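Local structure of Ras-related protein Rab-21 (Homo sapiens, 1Z08) at residues V23-Y26 / C27-F31; D122-K125 / E126-V129. The protein is a small GTPase of the Rab branch of the Ras family, built on the P-loop nucleotide-binding fold, seen here with phosphoaminophosphonic acid-guanylate ester and magnesium. The protein carries 1 engineered substitution. One frame throughout, in Å; residues are numbered along the deposited sequence.

Interaction 1: V23-Y26 / C27-F31; sequences VLRY and CENKF. With GNP (phosphoaminophosphonic acid-guanylate ester), chain F.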
loop_
_atom_site.group_PDB
_atom_site.type_symbol
_atom_site.label_atom_id
_atom_site.label_comp_id
_atom_site.label_asym_id
_atom_site.label_seq_id
_atom_site.Cartn_x
_atom_site.Cartn_y
_atom_site.Cartn_z
ATOM N N VAL A 23 3.483 4.964 5.733
ATOM C CA VAL A 23 2.914 4.759 7.066
ATOM C C VAL A 23 3.280 5.916 8.004
ATOM O O VAL A 23 2.413 6.463 8.692
ATOM C CB VAL A 23 3.357 3.408 7.684
ATOM C CG1 VAL A 23 2.670 3.183 9.033
ATOM C CG2 VAL A 23 3.048 2.250 6.740
ATOM N N LEU A 24 4.557 6.298 8.013
ATOM C CA LEU A 24 5.024 7.391 8.866
ATOM C C LEU A 24 4.295 8.701 8.566
ATOM O O LEU A 24 3.864 9.396 9.488
ATOM C CB LEU A 24 6.545 7.570 8.761
ATOM C CG LEU A 24 7.208 8.697 9.568
ATOM C CD1 LEU A 24 7.093 8.473 11.076
ATOM C CD2 LEU A 24 8.667 8.849 9.160
ATOM N N ARG A 25 4.147 9.028 7.282
ATOM C CA ARG A 25 3.413 10.227 6.883
ATOM C C ARG A 25 1.953 10.162 7.339
ATOM O O ARG A 25 1.425 11.137 7.864
ATOM C CB ARG A 25 3.495 10.455 5.366
ATOM C CG ARG A 25 2.669 11.637 4.851
ATOM C CD ARG A 25 3.185 12.974 5.380
ATOM N NE ARG A 25 4.305 13.485 4.594
ATOM C CZ ARG A 25 5.035 14.546 4.927
ATOM N NH1 ARG A 25 4.774 15.221 6.044
ATOM N NH2 ARG A 25 6.032 14.937 4.144
ATOM N N TYR A 26 1.318 9.007 7.148
ATOM C CA TYR A 26 -0.090 8.827 7.515
ATOM C C TYR A 26 -0.321 8.870 9.033
ATOM O O TYR A 26 -1.308 9.448 9.499
ATOM C CB TYR A 26 -0.626 7.516 6.929
ATOM C CG TYR A 26 -2.129 7.327 7.040
ATOM C CD1 TYR A 26 -3.018 8.289 6.555
ATOM C CD2 TYR A 26 -2.661 6.170 7.608
ATOM C CE1 TYR A 26 -4.398 8.110 6.652
ATOM C CE2 TYR A 26 -4.036 5.980 7.705
ATOM C CZ TYR A 26 -4.899 6.952 7.228
ATOM O OH TYR A 26 -6.262 6.758 7.324
ATOM N N CYS A 27 0.594 8.272 9.793
ATOM C CA CYS A 27 0.423 8.117 11.240
ATOM C C CYS A 27 0.992 9.266 12.075
ATOM O O CYS A 27 0.422 9.618 13.112
ATOM C CB CYS A 27 1.027 6.793 11.714
ATOM S SG CYS A 27 0.175 5.322 11.119
ATOM N N GLU A 28 2.110 9.839 11.634
ATOM C CA GLU A 28 2.812 10.863 12.418
ATOM C C GLU A 28 3.022 12.183 11.675
ATOM O O GLU A 28 3.563 13.140 12.243
ATOM C CB GLU A 28 4.162 10.328 12.913
ATOM C CG GLU A 28 4.084 9.098 13.820
ATOM C CD GLU A 28 3.409 9.366 15.160
ATOM O OE1 GLU A 28 3.449 10.518 15.649
ATOM O OE2 GLU A 28 2.847 8.410 15.735
ATOM N N ASN A 29 2.591 12.233 10.414
ATOM C CA ASN A 29 2.826 13.381 9.529
ATOM C C ASN A 29 4.297 13.825 9.499
ATOM O O ASN A 29 4.615 15.010 9.624
ATOM C CB ASN A 29 1.881 14.548 9.863
ATOM C CG ASN A 29 1.917 15.651 8.820
ATOM O OD1 ASN A 29 2.081 15.394 7.624
ATOM N ND2 ASN A 29 1.766 16.894 9.269
ATOM N N LYS A 30 5.189 12.849 9.347
ATOM C CA LYS A 30 6.620 13.115 9.233
ATOM C C LYS A 30 7.173 12.395 8.005
ATOM O O LYS A 30 6.585 11.414 7.539
ATOM C CB LYS A 30 7.365 12.682 10.503
ATOM C CG LYS A 30 6.958 13.433 11.777
ATOM C CD LYS A 30 7.885 13.087 12.939
ATOM C CE LYS A 30 7.574 13.909 14.186
ATOM N NZ LYS A 30 6.413 13.368 14.947
ATOM N N PHE A 31 8.288 12.900 7.479
ATOM C CA PHE A 31 8.970 12.291 6.332
ATOM C C PHE A 31 10.479 12.470 6.442
ATOM O O PHE A 31 10.959 13.512 6.901
ATOM C CB PHE A 31 8.460 12.873 5.000
ATOM C CG PHE A 31 9.184 12.344 3.780
ATOM C CD1 PHE A 31 8.805 11.138 3.192
ATOM C CD2 PHE A 31 10.249 13.053 3.221
ATOM C CE1 PHE A 31 9.476 10.645 2.068
ATOM C CE2 PHE A 31 10.930 12.567 2.098
ATOM C CZ PHE A 31 10.542 11.360 1.519
HETATM P PG GNP F . 12.583 -0.906 3.331
HETATM O O1G GNP F . 14.032 -1.271 3.107
HETATM O O2G GNP F . 12.242 -0.508 4.743
HETATM O O3G GNP F . 11.826 -2.089 2.794
HETATM N N3B GNP F . 12.225 0.356 2.402
HETATM P PB GNP F . 10.881 1.225 2.381
HETATM O O1B GNP F . 9.950 0.734 1.344
HETATM O O2B GNP F . 10.341 1.308 3.758
HETATM O O3A GNP F . 11.251 2.644 1.915
HETATM P PA GNP F . 11.457 3.919 2.754
HETATM O O1A GNP F . 10.150 4.436 3.208
HETATM O O2A GNP F . 12.507 3.753 3.790
HETATM O "O5'" GNP F . 11.992 4.972 1.714
HETATM C "C5'" GNP F . 13.092 4.648 0.866
HETATM C "C4'" GNP F . 13.608 5.904 0.187
HETATM O "O4'" GNP F . 12.584 6.449 -0.686
HETATM C "C3'" GNP F . 14.006 7.034 1.130
HETATM O "O3'" GNP F . 15.142 7.679 0.587
HETATM C "C2'" GNP F . 12.759 7.919 1.131
HETATM O "O2'" GNP F . 12.999 9.269 1.475
HETATM C "C1'" GNP F . 12.321 7.791 -0.326
HETATM N N9 GNP F . 10.907 8.086 -0.536
HETATM C C8 GNP F . 9.823 7.471 0.050
HETATM N N7 GNP F . 8.677 7.961 -0.333
HETATM C C5 GNP F . 9.021 8.966 -1.234
HETATM C C6 GNP F . 8.206 9.855 -1.984
HETATM O O6 GNP F . 6.971 9.931 -2.005
HETATM N N1 GNP F . 8.958 10.720 -2.788
HETATM C C2 GNP F . 10.333 10.727 -2.848
HETATM N N2 GNP F . 10.892 11.627 -3.669
HETATM N N3 GNP F . 11.105 9.901 -2.154
HETATM C C4 GNP F . 10.390 9.054 -1.367
HETATM O O HOH W 1 -0.448 13.031 7.768
#

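Interaction 2: D122-K125 / E126-V129; sequences DLEK and ERHV. With GNP (phosphoaminophosphonic acid-guanylate ester), chain F.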
loop_
_atom_site.group_PDB
_atom_site.type_symbol
_atom_site.label_atom_id
_atom_site.label_comp_id
_atom_site.label_asym_id
_atom_site.label_seq_id
_atom_site.Cartn_x
_atom_site.Cartn_y
_atom_site.Cartn_z
ATOM N N ASP A 122 5.914 12.861 -6.879
ATOM C CA ASP A 122 6.666 14.119 -6.872
ATOM C C ASP A 122 7.889 14.040 -7.794
ATOM O O ASP A 122 8.457 15.067 -8.179
ATOM C CB ASP A 122 7.081 14.498 -5.444
ATOM C CG ASP A 122 7.945 13.440 -4.780
ATOM O OD1 ASP A 122 7.418 12.359 -4.439
ATOM O OD2 ASP A 122 9.154 13.694 -4.598
ATOM N N LEU A 123 8.276 12.814 -8.146
ATOM C CA LEU A 123 9.377 12.564 -9.072
ATOM C C LEU A 123 8.872 12.202 -10.473
ATOM O O LEU A 123 9.478 11.389 -11.173
ATOM C CB LEU A 123 10.293 11.460 -8.523
ATOM C CG LEU A 123 10.944 11.652 -7.148
ATOM C CD1 LEU A 123 11.774 10.421 -6.785
ATOM C CD2 LEU A 123 11.805 12.912 -7.103
ATOM N N GLU A 124 7.763 12.823 -10.872
ATOM C CA GLU A 124 7.130 12.583 -12.176
ATOM C C GLU A 124 8.091 12.778 -13.360
ATOM O O GLU A 124 8.034 12.030 -14.339
ATOM C CB GLU A 124 5.880 13.464 -12.327
ATOM C CG GLU A 124 5.177 13.394 -13.693
ATOM C CD GLU A 124 4.714 11.990 -14.077
ATOM O OE1 GLU A 124 4.352 11.197 -13.183
ATOM O OE2 GLU A 124 4.701 11.684 -15.289
ATOM N N LYS A 125 8.980 13.767 -13.251
ATOM C CA LYS A 125 10.000 14.027 -14.274
ATOM C C LYS A 125 10.914 12.824 -14.511
ATOM O O LYS A 125 11.507 12.687 -15.586
ATOM C CB LYS A 125 10.855 15.235 -13.887
ATOM C CG LYS A 125 10.157 16.574 -14.003
ATOM C CD LYS A 125 11.132 17.692 -13.683
ATOM C CE LYS A 125 10.532 19.054 -13.950
ATOM N NZ LYS A 125 11.590 20.101 -13.952
ATOM N N GLU A 126 11.020 11.959 -13.504
ATOM C CA GLU A 126 11.873 10.774 -13.571
ATOM C C GLU A 126 11.070 9.473 -13.705
ATOM O O GLU A 126 11.604 8.385 -13.500
ATOM C CB GLU A 126 12.786 10.707 -12.338
ATOM C CG GLU A 126 13.692 11.923 -12.154
ATOM C CD GLU A 126 14.354 11.959 -10.785
ATOM O OE1 GLU A 126 15.013 10.967 -10.406
ATOM O OE2 GLU A 126 14.214 12.985 -10.085
ATOM N N ARG A 127 9.790 9.590 -14.054
ATOM C CA ARG A 127 8.921 8.417 -14.203
ATOM C C ARG A 127 9.471 7.428 -15.230
ATOM O O ARG A 127 9.880 7.821 -16.326
ATOM C CB ARG A 127 7.499 8.840 -14.588
ATOM C CG ARG A 127 6.596 7.679 -14.995
ATOM C CD ARG A 127 5.172 8.127 -15.289
ATOM N NE ARG A 127 4.419 8.461 -14.078
ATOM C CZ ARG A 127 3.891 7.575 -13.235
ATOM N NH1 ARG A 127 4.029 6.268 -13.436
ATOM N NH2 ARG A 127 3.215 8.004 -12.177
ATOM N N HIS A 128 9.481 6.149 -14.863
ATOM C CA HIS A 128 9.863 5.078 -15.782
ATOM C C HIS A 128 8.813 3.972 -15.876
ATOM O O HIS A 128 8.903 3.095 -16.737
ATOM C CB HIS A 128 11.222 4.491 -15.401
ATOM C CG HIS A 128 12.359 5.437 -15.614
ATOM N ND1 HIS A 128 12.727 5.885 -16.864
ATOM C CD2 HIS A 128 13.202 6.033 -14.737
ATOM C CE1 HIS A 128 13.750 6.713 -16.749
ATOM N NE2 HIS A 128 14.057 6.818 -15.469
ATOM N N VAL A 129 7.822 4.018 -14.989
ATOM C CA VAL A 129 6.709 3.069 -15.037
ATOM C C VAL A 129 5.556 3.659 -15.845
ATOM O O VAL A 129 5.220 4.829 -15.685
ATOM C CB VAL A 129 6.219 2.687 -13.617
ATOM C CG1 VAL A 129 5.024 1.734 -13.689
ATOM C CG2 VAL A 129 7.349 2.056 -12.820
HETATM P PG GNP F . 12.583 -0.906 3.331
HETATM O O1G GNP F . 14.032 -1.271 3.107
HETATM O O2G GNP F . 12.242 -0.508 4.743
HETATM O O3G GNP F . 11.826 -2.089 2.794
HETATM N N3B GNP F . 12.225 0.356 2.402
HETATM P PB GNP F . 10.881 1.225 2.381
HETATM O O1B GNP F . 9.950 0.734 1.344
HETATM O O2B GNP F . 10.341 1.308 3.758
HETATM O O3A GNP F . 11.251 2.644 1.915
HETATM P PA GNP F . 11.457 3.919 2.754
HETATM O O1A GNP F . 10.150 4.436 3.208
HETATM O O2A GNP F . 12.507 3.753 3.790
HETATM O "O5'" GNP F . 11.992 4.972 1.714
HETATM C "C5'" GNP F . 13.092 4.648 0.866
HETATM C "C4'" GNP F . 13.608 5.904 0.187
HETATM O "O4'" GNP F . 12.584 6.449 -0.686
HETATM C "C3'" GNP F . 14.006 7.034 1.130
HETATM O "O3'" GNP F . 15.142 7.679 0.587
HETATM C "C2'" GNP F . 12.759 7.919 1.131
HETATM O "O2'" GNP F . 12.999 9.269 1.475
HETATM C "C1'" GNP F . 12.321 7.791 -0.326
HETATM N N9 GNP F . 10.907 8.086 -0.536
HETATM C C8 GNP F . 9.823 7.471 0.050
HETATM N N7 GNP F . 8.677 7.961 -0.333
HETATM C C5 GNP F . 9.021 8.966 -1.234
HETATM C C6 GNP F . 8.206 9.855 -1.984
HETATM O O6 GNP F . 6.971 9.931 -2.005
HETATM N N1 GNP F . 8.958 10.720 -2.788
HETATM C C2 GNP F . 10.333 10.727 -2.848
HETATM N N2 GNP F . 10.892 11.627 -3.669
HETATM N N3 GNP F . 11.105 9.901 -2.154
HETATM C C4 GNP F . 10.390 9.054 -1.367
HETATM O O HOH W 2 2.153 10.739 -11.983
HETATM O O HOH W 3 9.954 10.355 -17.251
#

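Interaction 1: V23-Y26 / C27-F31
R25 and N29 meet through their side chains where helix 19-28 runs out. R25 NH1 donates to N29 OD1 at 3.1 Å, reaching the amide from above its carbonyl plane, with the two flat groups turned 51° apart. Bends at chi2 and chi3 fold the arginine back over the loop, and its NH2 sits 3.3 Å from F31 CB. The rest of the guanidinium is spoken for by the chain ahead of helix 156-168: NE donates to A150 O, while NH2 has a weak bond to K151 O. V23 O takes C27 N at 2.8 Å and L24 O takes E28 N, but the bond from N29 N to R25 O is weak, bent to 126°, at the residue where the chain leaves the helix with positive phi. A water also lies 2.7 Å from R25 O, in position to donate. This is the helix that follows the P-loop in the Ras fold, and the segment beyond it leads F31 to GNP, where F31 CZ lies 3.2 Å from GNP O2'. L24 lays its branched end against the K30 carbonyl, CG to O 3.4 Å, and sets CD1 beside E28 CB.

Interaction 2: D122-K125 / E126-V129
A surface 3-10 turn with a salt bridge, E124 to R127, across it, this contact lies in the loop between strand 113-119 and helix 131-140. E124 OE1 receives R127 NE at 2.9 Å in a nearly straight bond (167°), on the syn side of the carboxylate and close to the guanidinium plane. The glutamate chain bends at chi2 (59°) to bring its carboxylate round to the arginine, whose own chain bends at chi3. Water 2 bridges the same pair, donating to OE1 and accepting from R127 NH2, while NH1 donates to V129 O at 2.9 Å. Each nitrogen of the guanidinium thus has an acceptor, which fixes its rotation. The backbone carries two i+3 hydrogen bonds, E126 N to L123 O and R127 N to E124 O (3.0 Å). D122 belongs to the guanine-recognition motif NKxD of Ras-type GTPases: OD1 accepts GNP N1 at 2.8 Å and OD2 accepts GNP N2 at 2.9 Å, two nearly straight bonds that read the base edge. S149 OG is also hydrogen-bonded to D122 OD1. L123 follows, with CD1 3.5 Å from GNP N2, and its other methyl, CD2, is 3.8 Å from E126 OE2. H128 and V129 form backbone bonds with I88.

In the fold
Both contacts are local, one at the C-terminal end of a helix, one in a 3-10 turn of a loop, and both meet the same GNP molecule, yet their centres are 22 Å apart and their nearest atoms about 7 Å, without touching. Interaction 1 is partly buried, with V23 and Y26 packed towards strands 42-49 and 54-61, and Y26 stacked on F160 of helix 156-168. Interaction 2 is a surface contact, where the touching residues are held mainly by a salt bridge, backbone bonds and waters. GNP is also met differently, by an aromatic side chain near base and ribose in 23-31 and by a carboxylate hydrogen-bonded to the base in 122-129. K151 is touched by the side chains of both F31 and D122.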